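Local coordinates for protein phosphoribosyl-AMP cyclohydrolase (Medicago truncatula, PDB 7BGM) that catalyses the second and third steps of histidine biosynthesis, probably by hydrolysing phosphoribosyl-ATP to phosphoribosyl-AMP and then opening the purine ring of that product, at residues A[7-12]-A[37-42]; A[30-35]-A[94-99]; A[51-56]-A[60-65]; A[129-134]-A[196-201]; A[153-156]-A[161-164]. One frame throughout, in Å; residues are numbered along the deposited sequence.

Interaction 1: A[7-12]-A[37-42]; sequences LLDSVK and ANREAV
Leu-8 and Val-42 make up the buried half of a contact in which the end of helix 3-9 meets the first turn of helix 39-48. The two side chains pass in opposite directions, CD2 of Leu-8 settling 3.7 Å from CG1 of Val-42. Nearer its backbone the same leucine covers one face of the Arg-39 guanidinium, with Leu-8 CB 3.6 Å from Arg-39 CZ and displaced toward the rim of the group. The solvent side is polar. There the exposed Asp-9 is gripped end-on by both terminal nitrogens of Arg-39, which converge on a single oxygen: OD1 of Asp-9 lies 2.8 Å from NH1 and 3.1 Å from NH2 of Arg-39. OD1 sits near the guanidinium plane, yet the carboxylate is turned 44° against it, so this salt bridge is close without being a flat, two-oxygen pairing. A bend in the arginine chain (chi3 77°) carries its head across Leu-8 to the acid. A methionine in place of Arg-39 would probably leave the Asp-9 carboxylate without the cation that grips it here. At the start of the second helix Asn-38 is the N-cap, its OD1 accepting from Ala-41 N. Deeper in, Val-42 packs on Ile-86 and Tyr-88 of strand 85-92, and both Arg-39 and Val-42 touch Trp-13, so the N-terminal helix is fastened beside the mixed sheet through helix 39-48.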
# COMPACT_ATOMS: atom_id res chain seq x y z
N LEU A 7 16.86 22.06 -0.49
CA LEU A 7 15.83 21.14 -0.94
C LEU A 7 14.49 21.86 -1.05
O LEU A 7 13.74 21.68 -2.03
CB LEU A 7 15.75 19.97 0.04
CG LEU A 7 14.77 18.83 -0.17
CD1 LEU A 7 13.51 19.20 0.49
CD2 LEU A 7 14.51 18.47 -1.65
N LEU A 8 14.15 22.65 -0.03
CA LEU A 8 12.86 23.34 -0.07
C LEU A 8 12.77 24.32 -1.24
O LEU A 8 11.69 24.52 -1.79
CB LEU A 8 12.61 24.05 1.25
CG LEU A 8 12.50 23.13 2.46
CD1 LEU A 8 12.51 23.97 3.72
CD2 LEU A 8 11.25 22.25 2.42
N ASP A 9 13.89 24.91 -1.64
CA ASP A 9 13.86 25.81 -2.80
C ASP A 9 13.49 25.08 -4.09
O ASP A 9 13.08 25.73 -5.06
CB ASP A 9 15.22 26.49 -2.99
CG ASP A 9 15.55 27.47 -1.88
OD1 ASP A 9 14.68 27.73 -1.01
OD2 ASP A 9 16.69 27.99 -1.88
N SER A 10 13.65 23.77 -4.12
CA SER A 10 13.40 23.00 -5.34
C SER A 10 11.99 22.44 -5.41
O SER A 10 11.64 21.79 -6.41
CB SER A 10 14.41 21.85 -5.44
OG SER A 10 14.02 20.78 -4.57
N VAL A 11 11.16 22.65 -4.35
CA VAL A 11 9.78 22.20 -4.34
C VAL A 11 8.95 23.20 -5.14
O VAL A 11 9.20 24.41 -5.09
CB VAL A 11 9.26 22.06 -2.90
CG1 VAL A 11 7.75 21.73 -2.86
CG2 VAL A 11 10.06 21.00 -2.14
N LYS A 12 7.98 22.69 -5.91
CA LYS A 12 7.11 23.52 -6.74
C LYS A 12 5.88 23.89 -5.91
O LYS A 12 4.80 23.30 -6.03
CB LYS A 12 6.73 22.78 -8.02
CG LYS A 12 5.84 23.53 -8.99
CD LYS A 12 5.49 22.59 -10.13
CE LYS A 12 4.60 23.24 -11.18
NZ LYS A 12 4.18 22.20 -12.18
N ALA A 37 1.28 21.14 2.93
CA ALA A 37 2.46 21.50 3.69
C ALA A 37 3.07 22.75 3.08
O ALA A 37 3.08 22.88 1.85
CB ALA A 37 3.46 20.34 3.70
N ASN A 38 3.55 23.67 3.92
CA ASN A 38 4.37 24.76 3.44
C ASN A 38 5.84 24.46 3.76
O ASN A 38 6.19 23.35 4.22
CB ASN A 38 3.92 26.10 4.04
CG ASN A 38 3.99 26.12 5.57
OD1 ASN A 38 4.36 25.12 6.19
ND2 ASN A 38 3.60 27.24 6.17
N ARG A 39 6.73 25.43 3.53
CA ARG A 39 8.15 25.20 3.76
C ARG A 39 8.38 24.73 5.19
O ARG A 39 9.03 23.71 5.44
CB ARG A 39 8.95 26.47 3.49
CG ARG A 39 9.25 26.74 2.04
CD ARG A 39 10.04 28.05 1.95
NE ARG A 39 11.44 27.85 2.33
CZ ARG A 39 12.41 27.62 1.45
NH1 ARG A 39 12.11 27.59 0.16
NH2 ARG A 39 13.66 27.43 1.86
N GLU A 40 7.83 25.49 6.14
CA GLU A 40 8.04 25.16 7.55
C GLU A 40 7.50 23.78 7.90
O GLU A 40 8.15 23.05 8.66
CB GLU A 40 7.41 26.21 8.44
CG GLU A 40 7.64 25.89 9.91
CD GLU A 40 7.29 27.02 10.88
OE1 GLU A 40 6.64 28.03 10.49
OE2 GLU A 40 7.67 26.89 12.06
N ALA A 41 6.34 23.38 7.36
CA ALA A 41 5.80 22.06 7.69
C ALA A 41 6.73 20.94 7.21
O ALA A 41 6.90 19.93 7.91
CB ALA A 41 4.40 21.85 7.10
N VAL A 42 7.31 21.09 6.01
CA VAL A 42 8.19 20.04 5.52
C VAL A 42 9.48 20.02 6.33
O VAL A 42 9.97 18.95 6.73
CB VAL A 42 8.48 20.24 4.02
CG1 VAL A 42 9.50 19.19 3.52
CG2 VAL A 42 7.17 20.16 3.22

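Interaction 2: A[30-35]-A[94-99]; sequences AILMQG and GPTCHT. With ZN (zinc ion), chain C; ZN (zinc ion), chain F.
Thr-96 lays its methyl group against the backbone and side chains of Leu-32 and Met-33, the two residues of a classic beta bulge that both face Ala-23. With OG1 beside the backbone N (chi1 -64°), CG2 is left anti to that N and lies 3.7 Å from Leu-32 O and 3.8 Å from SD of Met-33, while OG1 is turned to the leucine, 3.7 Å from Leu-32 CB. Both side chains cross the threonine at about a right angle, and no hydrogen bond links the two segments, so close packing alone joins them. Met-33 and Thr-96 are both seen to bind AMP, which makes this seam part of the nucleotide pocket. Thr-96 directly precedes the zinc ligands in the chain: Cys-97 SG holds a zinc ion together with Cys-104 and Cys-81 of the second subunit, and His-98 NE2 lies 2.0 Å from a second zinc ion, which also carries two waters and that same Cys-81. Strand 31-37 pairs with strand 19-25 behind the contact, and the loop 94-99, running from strand 85-92 to strand 105-108, covers its bulge.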
# COMPACT_ATOMS: atom_id res chain seq x y z
N ALA A 30 -1.11 1.54 3.07
CA ALA A 30 -2.36 2.27 3.24
C ALA A 30 -2.11 3.76 3.28
O ALA A 30 -1.18 4.24 3.96
CB ALA A 30 -3.05 1.82 4.54
N ILE A 31 -2.95 4.52 2.56
CA ILE A 31 -2.90 5.97 2.67
C ILE A 31 -3.62 6.37 3.96
O ILE A 31 -4.81 6.04 4.15
CB ILE A 31 -3.52 6.63 1.45
CG1 ILE A 31 -2.68 6.25 0.19
CG2 ILE A 31 -3.60 8.15 1.63
CD1 ILE A 31 -3.33 6.58 -1.16
N LEU A 32 -2.90 7.04 4.86
CA LEU A 32 -3.43 7.40 6.16
C LEU A 32 -4.27 8.66 6.09
O LEU A 32 -5.35 8.73 6.71
CB LEU A 32 -2.27 7.62 7.14
CG LEU A 32 -1.31 6.42 7.28
CD1 LEU A 32 -0.09 6.73 8.16
CD2 LEU A 32 -2.07 5.20 7.81
N MET A 33 -3.75 9.68 5.41
CA MET A 33 -4.42 11.00 5.35
C MET A 33 -3.70 11.82 4.29
O MET A 33 -2.56 11.51 3.92
CB MET A 33 -4.39 11.76 6.71
CG MET A 33 -2.97 12.07 7.15
SD MET A 33 -2.87 13.11 8.63
CE MET A 33 -3.38 14.70 7.98
N GLN A 34 -4.35 12.90 3.86
CA GLN A 34 -3.71 13.81 2.93
C GLN A 34 -4.04 15.22 3.38
O GLN A 34 -5.19 15.50 3.76
CB GLN A 34 -4.17 13.55 1.48
CG GLN A 34 -3.66 14.62 0.46
CD GLN A 34 -4.71 15.72 0.19
OE1 GLN A 34 -5.83 15.43 -0.24
NE2 GLN A 34 -4.34 16.97 0.44
N GLY A 35 -3.00 16.07 3.42
CA GLY A 35 -3.17 17.47 3.69
C GLY A 35 -2.28 18.33 2.83
O GLY A 35 -1.96 17.96 1.69
N GLY A 94 -1.24 5.05 16.13
CA GLY A 94 -2.62 4.67 16.37
C GLY A 94 -3.46 5.18 15.21
O GLY A 94 -2.94 5.65 14.20
N PRO A 95 -4.79 5.08 15.33
CA PRO A 95 -5.65 5.47 14.21
C PRO A 95 -5.45 6.93 13.81
O PRO A 95 -5.33 7.83 14.64
CB PRO A 95 -7.07 5.22 14.76
CG PRO A 95 -6.93 4.89 16.17
CD PRO A 95 -5.54 4.57 16.48
N THR A 96 -5.41 7.16 12.49
CA THR A 96 -5.02 8.48 12.03
C THR A 96 -6.20 9.45 12.01
O THR A 96 -6.01 10.66 12.19
CB THR A 96 -4.40 8.36 10.63
OG1 THR A 96 -3.18 7.59 10.71
CG2 THR A 96 -4.11 9.74 10.01
N CYS A 97 -7.42 8.96 11.78
CA CYS A 97 -8.55 9.87 11.58
C CYS A 97 -9.12 10.31 12.93
O CYS A 97 -9.20 9.54 13.89
CB CYS A 97 -9.64 9.23 10.70
SG CYS A 97 -10.92 10.45 10.23
N HIS A 98 -9.49 11.60 13.00
CA HIS A 98 -10.14 12.13 14.19
C HIS A 98 -11.44 11.40 14.52
O HIS A 98 -11.89 11.44 15.67
CB HIS A 98 -10.44 13.63 14.01
CG HIS A 98 -11.45 13.92 12.93
ND1 HIS A 98 -12.80 14.09 13.20
CD2 HIS A 98 -11.31 14.07 11.60
CE1 HIS A 98 -13.44 14.32 12.06
NE2 HIS A 98 -12.56 14.32 11.08
N THR A 99 -12.06 10.76 13.53
CA THR A 99 -13.27 9.99 13.78
C THR A 99 -12.99 8.68 14.50
O THR A 99 -13.93 8.01 14.92
CB THR A 99 -13.99 9.65 12.46
OG1 THR A 99 -13.15 8.80 11.67
CG2 THR A 99 -14.35 10.90 11.68
ZN ZN C . -9.82 11.93 8.94
ZN ZN F . -12.57 14.84 9.12
O HOH W 1 -11.96 16.88 8.74
O HOH W 2 -15.10 14.53 8.91

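Interaction 3: A[51-56]-A[60-65]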
# COMPACT_ATOMS: atom_id res chain seq x y z
N ALA A 51 4.97 13.58 11.16
CA ALA A 51 4.24 14.19 10.04
C ALA A 51 3.60 15.50 10.46
O ALA A 51 2.76 15.53 11.37
CB ALA A 51 3.16 13.23 9.49
N THR A 52 3.96 16.59 9.76
CA THR A 52 3.53 17.94 10.10
C THR A 52 2.96 18.60 8.85
O THR A 52 3.50 18.44 7.74
CB THR A 52 4.72 18.74 10.67
OG1 THR A 52 5.19 18.07 11.85
CG2 THR A 52 4.30 20.15 11.05
N PHE A 53 1.88 19.36 9.05
CA PHE A 53 1.06 19.90 7.96
C PHE A 53 0.80 21.37 8.23
O PHE A 53 1.07 21.89 9.32
CB PHE A 53 -0.29 19.16 7.85
CG PHE A 53 -0.14 17.69 7.58
CD1 PHE A 53 -0.06 17.20 6.28
CD2 PHE A 53 -0.07 16.79 8.65
CE1 PHE A 53 0.12 15.82 6.03
CE2 PHE A 53 0.09 15.43 8.42
CZ PHE A 53 0.16 14.93 7.11
N TYR A 54 0.27 22.04 7.22
CA TYR A 54 -0.28 23.39 7.37
C TYR A 54 -1.79 23.34 7.18
O TYR A 54 -2.26 22.87 6.14
CB TYR A 54 0.34 24.33 6.35
CG TYR A 54 -0.12 25.76 6.45
CD1 TYR A 54 0.45 26.63 7.38
CD2 TYR A 54 -1.10 26.25 5.60
CE1 TYR A 54 0.04 27.94 7.47
CE2 TYR A 54 -1.51 27.59 5.68
CZ TYR A 54 -0.94 28.42 6.62
OH TYR A 54 -1.33 29.73 6.70
N SER A 55 -2.54 23.84 8.15
CA SER A 55 -4.00 23.88 8.04
C SER A 55 -4.42 25.14 7.28
O SER A 55 -4.14 26.25 7.72
CB SER A 55 -4.67 23.83 9.41
OG SER A 55 -6.03 24.26 9.35
N ARG A 56 -5.10 24.95 6.14
CA ARG A 56 -5.59 26.11 5.40
C ARG A 56 -6.66 26.86 6.19
O ARG A 56 -6.67 28.09 6.19
CB ARG A 56 -6.13 25.67 4.03
CG ARG A 56 -5.05 25.08 3.14
CD ARG A 56 -5.61 24.57 1.82
NE ARG A 56 -6.57 23.49 2.02
CZ ARG A 56 -7.31 22.95 1.05
NH1 ARG A 56 -7.17 23.39 -0.20
NH2 ARG A 56 -8.16 21.97 1.32
N SER A 60 -2.31 27.67 10.12
CA SER A 60 -1.36 27.32 11.17
C SER A 60 -0.75 25.95 10.93
O SER A 60 -1.35 25.08 10.29
CB SER A 60 -2.06 27.35 12.54
OG SER A 60 -1.26 26.74 13.53
N LEU A 61 0.47 25.77 11.42
CA LEU A 61 1.11 24.47 11.41
C LEU A 61 0.44 23.56 12.43
O LEU A 61 -0.02 24.02 13.48
CB LEU A 61 2.59 24.61 11.76
CG LEU A 61 3.64 23.94 10.88
CD1 LEU A 61 3.49 24.43 9.44
CD2 LEU A 61 5.03 24.24 11.44
N TRP A 62 0.39 22.27 12.13
CA TRP A 62 -0.05 21.30 13.13
C TRP A 62 0.59 19.95 12.84
O TRP A 62 0.84 19.60 11.68
CB TRP A 62 -1.57 21.15 13.19
CG TRP A 62 -2.21 20.51 11.98
CD1 TRP A 62 -2.42 21.10 10.74
CD2 TRP A 62 -2.76 19.20 11.90
NE1 TRP A 62 -3.07 20.20 9.89
CE2 TRP A 62 -3.30 19.04 10.59
CE3 TRP A 62 -2.90 18.15 12.83
CZ2 TRP A 62 -3.92 17.85 10.18
CZ3 TRP A 62 -3.53 16.99 12.42
CH2 TRP A 62 -4.02 16.83 11.09
N THR A 63 0.86 19.23 13.90
CA THR A 63 1.51 17.93 13.82
C THR A 63 0.45 16.89 14.14
O THR A 63 -0.23 16.99 15.17
CB THR A 63 2.68 17.86 14.79
OG1 THR A 63 3.67 18.83 14.40
CG2 THR A 63 3.30 16.44 14.80
N LYS A 64 0.28 15.93 13.24
CA LYS A 64 -0.68 14.87 13.47
C LYS A 64 -0.32 14.14 14.75
O LYS A 64 0.83 13.71 14.93
CB LYS A 64 -0.69 13.93 12.27
CG LYS A 64 -1.47 12.69 12.50
CD LYS A 64 -2.96 13.02 12.65
CE LYS A 64 -3.64 12.15 13.65
NZ LYS A 64 -5.10 12.55 13.73
N GLY A 65 -1.28 14.05 15.69
CA GLY A 65 -1.03 13.45 16.99
C GLY A 65 -0.70 14.42 18.10
O GLY A 65 -0.59 14.00 19.29
O HOH W 3 2.74 13.05 13.17
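Backbone hydrogen bonds set the register of this antiparallel hairpin, in which the axes of strands 52-55 and 60-63 approach to 4.6 Å. Phe-53 and Trp-62 are a hydrogen-bonded pair, with Phe-53 N 2.8 Å from Trp-62 O and a return bond from Trp-62 N to Phe-53 O. Ser-55 N reaches Ser-60 O at 2.7 Å, but the return bond from Ser-60 N to Ser-55 O is weak. Beyond the strands, Lys-64 N donates to Ala-51 O, and water 3 bridges Ala-51 O to Lys-64 O. Of the polar side chains, Thr-52 and Thr-63 bring their OG1 atoms within 3.1 Å of each other, and Thr-52 OG1 also bonds to Lys-50 O. Apolar and aromatic contacts come last. Trp-62, with CG between its backbone N and carbonyl carbon (chi1 68°), brings its indole alongside Phe-53 on the same hairpin face, NE1 3.6 Å from Phe-53 CB; the rings meet obliquely, planes 34° apart. The Tyr-54 ring leans obliquely over the neighbouring strand, CE1 3.6 Å from Ser-60 N and CD1 4.3 Å from Leu-61 CD1. An alanine at Tyr-54 is likely to open a gap beside Leu-61 and uncover the Ser-60 backbone. Phe-53, Trp-62 and Lys-64 all touch Met-33, and Lys-64 NZ bonds to Thr-96 O. The backbone ladder therefore probably helps to set where Trp-62 and Lys-64, both AMP-binding, are presented to the nucleotide.

Interaction 4: A[129-134]-A[196-201]; sequences YALEST and HAMVLL
Apolar helix-to-helix packing, in which Met-198 of helix 183-204 reaches across to Leu-131 and Glu-132 of helix 127-140, makes this a buried contact inside the all-helical pyrophosphohydrolase part of the chain. The methionine does nearly all of the work. Its CG points beside the backbone N (chi1 -78°), the chain then extends, and a last bend at chi3 (71°) turns the methyl group onto the facing helix. There CE lies 3.6 Å from Glu-132 N and 3.8 Å from Glu-132 CB, so it presses on the helix backbone as much as on a side chain. The sulfur rests against Leu-131, Met-198 SD being 4.0 Å from its CD2; the methyl touches that leucine as well, and the two side chains cross at a slant. No hydrogen bond spans the pair of segments, and the nearest CA atoms, those of Glu-132 and Met-198, are 7.0 Å apart, a close approach that sets the methionine's end directly against the other backbone. Helical bundles of this kind characterise the MazG clan, to which the phosphoribosyl-ATP pyrophosphohydrolase family belongs. The carboxylate of Glu-132 leads elsewhere: OE2 accepts from Val-208 N at the start of helix 208-218, and Met-198 also touches Val-208, so a third helix joins the packing. Leu-131 additionally packs on Phe-219 of the second subunit, while Ala-197, beside Met-198, meets Met-190 of that subunit.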
# COMPACT_ATOMS: atom_id res chain seq x y z
N TYR A 129 -4.77 -6.83 2.17
CA TYR A 129 -5.50 -6.41 3.37
C TYR A 129 -7.00 -6.67 3.22
O TYR A 129 -7.69 -6.94 4.22
CB TYR A 129 -5.16 -4.94 3.67
CG TYR A 129 -3.64 -4.86 3.80
CD1 TYR A 129 -3.01 -5.27 4.98
CD2 TYR A 129 -2.82 -4.48 2.69
CE1 TYR A 129 -1.62 -5.28 5.09
CE2 TYR A 129 -1.43 -4.49 2.80
CZ TYR A 129 -0.84 -4.93 4.01
OH TYR A 129 0.53 -4.96 4.17
N ALA A 130 -7.49 -6.65 1.97
CA ALA A 130 -8.87 -7.04 1.68
C ALA A 130 -9.09 -8.51 2.01
O ALA A 130 -10.09 -8.88 2.64
CB ALA A 130 -9.21 -6.74 0.21
N LEU A 131 -8.14 -9.35 1.63
CA LEU A 131 -8.24 -10.75 2.01
C LEU A 131 -8.18 -10.92 3.52
O LEU A 131 -8.94 -11.71 4.10
CB LEU A 131 -7.13 -11.55 1.33
CG LEU A 131 -7.08 -13.03 1.73
CD1 LEU A 131 -8.40 -13.72 1.40
CD2 LEU A 131 -5.94 -13.71 1.00
N GLU A 132 -7.28 -10.19 4.19
CA GLU A 132 -7.23 -10.24 5.64
C GLU A 132 -8.57 -9.87 6.24
O GLU A 132 -9.06 -10.53 7.17
CB GLU A 132 -6.13 -9.31 6.15
CG GLU A 132 -6.01 -9.24 7.66
CD GLU A 132 -4.82 -8.41 8.09
OE1 GLU A 132 -4.77 -7.23 7.72
OE2 GLU A 132 -3.91 -8.97 8.77
N SER A 133 -9.21 -8.82 5.71
CA SER A 133 -10.50 -8.40 6.25
C SER A 133 -11.58 -9.46 6.04
O SER A 133 -12.38 -9.73 6.94
CB SER A 133 -10.88 -7.07 5.60
OG SER A 133 -12.13 -6.60 6.04
N THR A 134 -11.61 -10.07 4.86
CA THR A 134 -12.59 -11.12 4.58
C THR A 134 -12.45 -12.27 5.57
O THR A 134 -13.45 -12.76 6.11
CB THR A 134 -12.42 -11.61 3.14
OG1 THR A 134 -12.83 -10.56 2.25
CG2 THR A 134 -13.25 -12.85 2.88
N HIS A 196 -3.72 -19.82 3.06
CA HIS A 196 -3.82 -20.71 4.22
C HIS A 196 -3.03 -20.16 5.41
O HIS A 196 -3.49 -20.23 6.56
CB HIS A 196 -3.37 -22.11 3.83
CG HIS A 196 -4.32 -22.81 2.91
ND1 HIS A 196 -4.22 -22.74 1.54
CD2 HIS A 196 -5.42 -23.56 3.18
CE1 HIS A 196 -5.21 -23.44 1.00
NE2 HIS A 196 -5.95 -23.95 1.98
N ALA A 197 -1.86 -19.58 5.15
CA ALA A 197 -1.12 -18.97 6.25
C ALA A 197 -1.94 -17.86 6.89
O ALA A 197 -1.97 -17.72 8.11
CB ALA A 197 0.23 -18.45 5.77
N MET A 198 -2.62 -17.04 6.07
CA MET A 198 -3.38 -15.94 6.64
C MET A 198 -4.56 -16.43 7.48
O MET A 198 -5.00 -15.72 8.40
CB MET A 198 -3.82 -14.98 5.54
CG MET A 198 -2.64 -14.13 5.15
SD MET A 198 -2.97 -13.20 3.67
CE MET A 198 -4.14 -12.03 4.34
N VAL A 199 -5.11 -17.61 7.17
CA VAL A 199 -6.14 -18.16 8.05
C VAL A 199 -5.55 -18.49 9.42
O VAL A 199 -6.17 -18.21 10.46
CB VAL A 199 -6.81 -19.39 7.41
CG1 VAL A 199 -7.88 -19.98 8.35
CG2 VAL A 199 -7.43 -19.00 6.06
N LEU A 200 -4.34 -19.06 9.45
CA LEU A 200 -3.66 -19.29 10.72
C LEU A 200 -3.37 -17.98 11.45
O LEU A 200 -3.55 -17.89 12.67
CB LEU A 200 -2.37 -20.10 10.50
CG LEU A 200 -1.51 -20.43 11.73
CD1 LEU A 200 -0.75 -21.77 11.52
CD2 LEU A 200 -0.50 -19.34 12.06
N LEU A 201 -2.92 -16.94 10.72
CA LEU A 201 -2.71 -15.65 11.38
C LEU A 201 -3.99 -15.16 12.05
O LEU A 201 -3.94 -14.63 13.17
CB LEU A 201 -2.22 -14.61 10.37
CG LEU A 201 -0.87 -14.83 9.71
CD1 LEU A 201 -0.51 -13.62 8.84
CD2 LEU A 201 0.22 -15.07 10.75

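Interaction 5: A[153-156]-A[161-164]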
# COMPACT_ATOMS: atom_id res chain seq x y z
N LYS A 153 -14.46 -20.57 6.45
CA LYS A 153 -14.95 -20.88 7.79
C LYS A 153 -14.59 -22.30 8.20
O LYS A 153 -14.31 -22.55 9.38
CB LYS A 153 -16.46 -20.65 7.85
CG LYS A 153 -17.05 -20.69 9.26
CD LYS A 153 -16.51 -19.57 10.14
CE LYS A 153 -17.27 -19.50 11.47
NZ LYS A 153 -16.75 -18.46 12.39
N ARG A 154 -14.58 -23.24 7.25
CA ARG A 154 -14.20 -24.62 7.56
C ARG A 154 -12.79 -24.70 8.11
O ARG A 154 -12.52 -25.46 9.05
CB ARG A 154 -14.32 -25.50 6.31
CG ARG A 154 -15.72 -25.64 5.71
CD ARG A 154 -15.67 -26.35 4.35
NE ARG A 154 -15.61 -27.80 4.46
CZ ARG A 154 -14.49 -28.52 4.50
NH1 ARG A 154 -13.31 -27.92 4.45
NH2 ARG A 154 -14.55 -29.84 4.60
N LEU A 155 -11.86 -23.92 7.55
CA LEU A 155 -10.47 -23.96 7.99
C LEU A 155 -10.30 -23.28 9.35
O LEU A 155 -9.47 -23.72 10.16
CB LEU A 155 -9.57 -23.29 6.96
CG LEU A 155 -9.42 -24.01 5.63
CD1 LEU A 155 -8.71 -23.11 4.64
CD2 LEU A 155 -8.64 -25.30 5.81
N LEU A 156 -11.08 -22.24 9.62
CA LEU A 156 -11.02 -21.57 10.91
C LEU A 156 -11.47 -22.47 12.04
O LEU A 156 -11.09 -22.24 13.19
CB LEU A 156 -11.88 -20.31 10.89
CG LEU A 156 -11.31 -19.15 10.09
CD1 LEU A 156 -12.41 -18.12 9.81
CD2 LEU A 156 -10.15 -18.53 10.85
N LEU A 161 -6.88 -29.78 9.84
CA LEU A 161 -7.00 -29.59 8.40
C LEU A 161 -6.17 -28.40 7.94
O LEU A 161 -5.46 -28.49 6.93
CB LEU A 161 -8.47 -29.41 8.02
CG LEU A 161 -8.81 -29.02 6.58
CD1 LEU A 161 -8.28 -30.07 5.61
CD2 LEU A 161 -10.31 -28.85 6.42
N LEU A 162 -6.21 -27.30 8.70
CA LEU A 162 -5.51 -26.08 8.28
C LEU A 162 -4.00 -26.28 8.24
O LEU A 162 -3.34 -25.90 7.26
CB LEU A 162 -5.86 -24.91 9.20
CG LEU A 162 -5.12 -23.59 8.92
CD1 LEU A 162 -5.41 -23.05 7.51
CD2 LEU A 162 -5.48 -22.55 9.98
N CYS A 163 -3.43 -26.86 9.30
CA CYS A 163 -1.98 -27.05 9.33
C CYS A 163 -1.55 -28.07 8.29
O CYS A 163 -0.50 -27.92 7.67
CB CYS A 163 -1.53 -27.50 10.72
SG CYS A 163 -1.70 -26.20 11.97
N SER A 164 -2.37 -29.10 8.09
CA SER A 164 -2.16 -30.03 6.99
C SER A 164 -2.02 -29.30 5.66
O SER A 164 -1.10 -29.57 4.88
CB SER A 164 -3.31 -31.03 6.93
OG SER A 164 -3.04 -32.02 5.97
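Leu-155 meets two successive leucines, Leu-161 and Leu-162, and the torsions of all three decide how they fit. In Leu-155 CG is anti to the carbonyl carbon (chi1 -68°), and this torsion together with chi2 (170°) places CD2 3.8 Å from CG of Leu-161; these two side chains cross at about a right angle. Leu-161 and Leu-162 share one conformation, each with CG anti to the backbone N, but their places on the helix give them different tasks. Leu-161 is the outer one and spreads over the end of Leu-155. Leu-162, the buried one, comes in along the backbone: its CB is 3.9 Å from Leu-155 O, and its CD1 stands 4.2 Å from Leu-155 CB. Helices 151-156 and 159-178 are consecutive, joined by a two-residue link, within the helical MazG-type bundle of the pyrophosphohydrolase part. On the solvent side Arg-154 adds a smaller touch. Its chain is nearly straight as far as CD and then bends at chi3 (82°), bringing NH1 within 3.7 Å of Leu-161 CD2; the guanidinium approaches obliquely, and this is packing against a methyl group and not a polar bond. Inward, Leu-155 touches His-196 and Leu-162 touches Leu-203, both on helix 183-204. Leu-162 packs in addition on Leu-177 of the second subunit, and Cys-163 beside it on Glu-178 of that subunit.

The five contacts fall into two groups that follow the two activities. Interactions 1, 2 and 3 belong to the cyclohydrolase part: the hairpin of interaction 3 is nested in the loop closed by interaction 2, their centres about 13 Å apart, and it touches interaction 1, whose centre is about 14 Å away. Strand 31-37 runs directly into helix 39-48, tying interaction 2 to interaction 1. Later in the chain, interaction 5 nests inside interaction 4, centres about 12 Å apart, both in the helical pyrophosphohydrolase part. Interactions 1 and 5 lie about 52 Å apart between centres. The two groups probably correspond to separate units for the two reactions, and both have residues that reach the second subunit.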